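Local coordinates for protein putative transcriptional regulator (Bacillus cytotoxicus NVH 391-98, PDB 3K4H) that probably regulates transcription as a LacI-family DNA-binding protein, with a periplasmic-binding-protein-like core that may bind a sugar, at the interface of chains A and B. Numbering follows the deposited sequence. Chains: chain A/B, putative transcriptional regulator.

The interface of chains A and B. Residues chain A 260, 264, 270; chain B 256.
B:Lys256 starts out with CG anti to its backbone N (chi1 -173°), runs straight through chi2, then turns about its CG-CD and CD-CE bonds, which carries its ammonium NZ across the interface to the carboxylate of A:Asp260. The protein has the LacI-family core, related to periplasmic binding proteins; such regulators commonly work as dimers, and the pairing seen here is probably of that kind. A:Asp260 also holds CG anti to the backbone N (chi1 178°), and the two side chains approach from opposite directions. Both belong to helix 247-264, the copy in one chain facing the copy in the other. The ammonium faces the fork between the two oxygens, somewhat nearer OD1: NZ of B:Lys256 lies 3.3 Å from OD1 of A:Asp260, a salt bridge with a weak hydrogen bond, and 3.5 Å from OD2, a second weak hydrogen bond. From its own chain, A:Lys270, in the loop before strand 271-273, brings NZ to 3.9 Å from OD2 of A:Asp260 in a longer salt bridge. Lysines of both chains converge on the carboxylate from directions roughly at right angles, A:Lys270 on the OD2 side, with NZ of A:Lys270 and NZ of B:Lys256 5.5 Å apart. Sharing the carboxylate, the two ammonium groups would probably favour its charged form. One turn along the helix from A:Asp260, A:Asn264 flanks the lysine tip, its amide ND2 3.9 Å from NZ of B:Lys256, near but not bonded. Two-fold symmetry repeats the bridge with the chains exchanged.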
loop_
_atom_site.group_PDB
_atom_site.type_symbol
_atom_site.label_atom_id
_atom_site.label_comp_id
_atom_site.label_asym_id
_atom_site.label_seq_id
_atom_site.Cartn_x
_atom_site.Cartn_y
_atom_site.Cartn_z
ATOM N N ASP A 260 -16.350 -12.079 -4.728
ATOM C CA ASP A 260 -16.707 -11.028 -5.670
ATOM C C ASP A 260 -16.169 -11.434 -7.045
ATOM O O ASP A 260 -16.905 -11.491 -8.020
ATOM C CB ASP A 260 -16.147 -9.689 -5.201
ATOM C CG ASP A 260 -16.434 -8.569 -6.157
ATOM O OD1 ASP A 260 -17.618 -8.307 -6.493
ATOM O OD2 ASP A 260 -15.453 -7.933 -6.576
ATOM N N ASN A 264 -19.036 -12.081 -9.642
ATOM C CA ASN A 264 -19.183 -11.145 -10.724
ATOM C C ASN A 264 -18.691 -11.536 -12.074
ATOM O O ASN A 264 -19.265 -11.242 -13.094
ATOM C CB ASN A 264 -18.883 -9.738 -10.308
ATOM C CG ASN A 264 -19.897 -9.240 -9.337
ATOM O OD1 ASN A 264 -20.718 -10.002 -8.872
ATOM N ND2 ASN A 264 -19.865 -7.968 -9.036
ATOM N N LYS A 270 -7.470 -5.553 -8.172
ATOM C CA LYS A 270 -7.083 -4.535 -7.212
ATOM C C LYS A 270 -6.217 -5.169 -6.137
ATOM O O LYS A 270 -6.110 -6.387 -6.054
ATOM C CB LYS A 270 -8.331 -3.959 -6.548
ATOM C CG LYS A 270 -9.267 -5.043 -6.036
ATOM C CD LYS A 270 -10.541 -4.475 -5.486
ATOM C CE LYS A 270 -11.738 -5.182 -6.112
ATOM N NZ LYS A 270 -12.618 -5.810 -5.064
ATOM N N LYS B 256 -17.290 1.320 -5.776
ATOM C CA LYS B 256 -17.534 -0.066 -5.435
ATOM C C LYS B 256 -17.480 -0.174 -3.931
ATOM O O LYS B 256 -18.399 -0.730 -3.311
ATOM C CB LYS B 256 -16.517 -1.014 -6.081
ATOM C CG LYS B 256 -16.867 -2.509 -5.856
ATOM C CD LYS B 256 -15.889 -3.473 -6.530
ATOM C CE LYS B 256 -16.416 -4.060 -7.856
ATOM N NZ LYS B 256 -17.363 -5.237 -7.712
#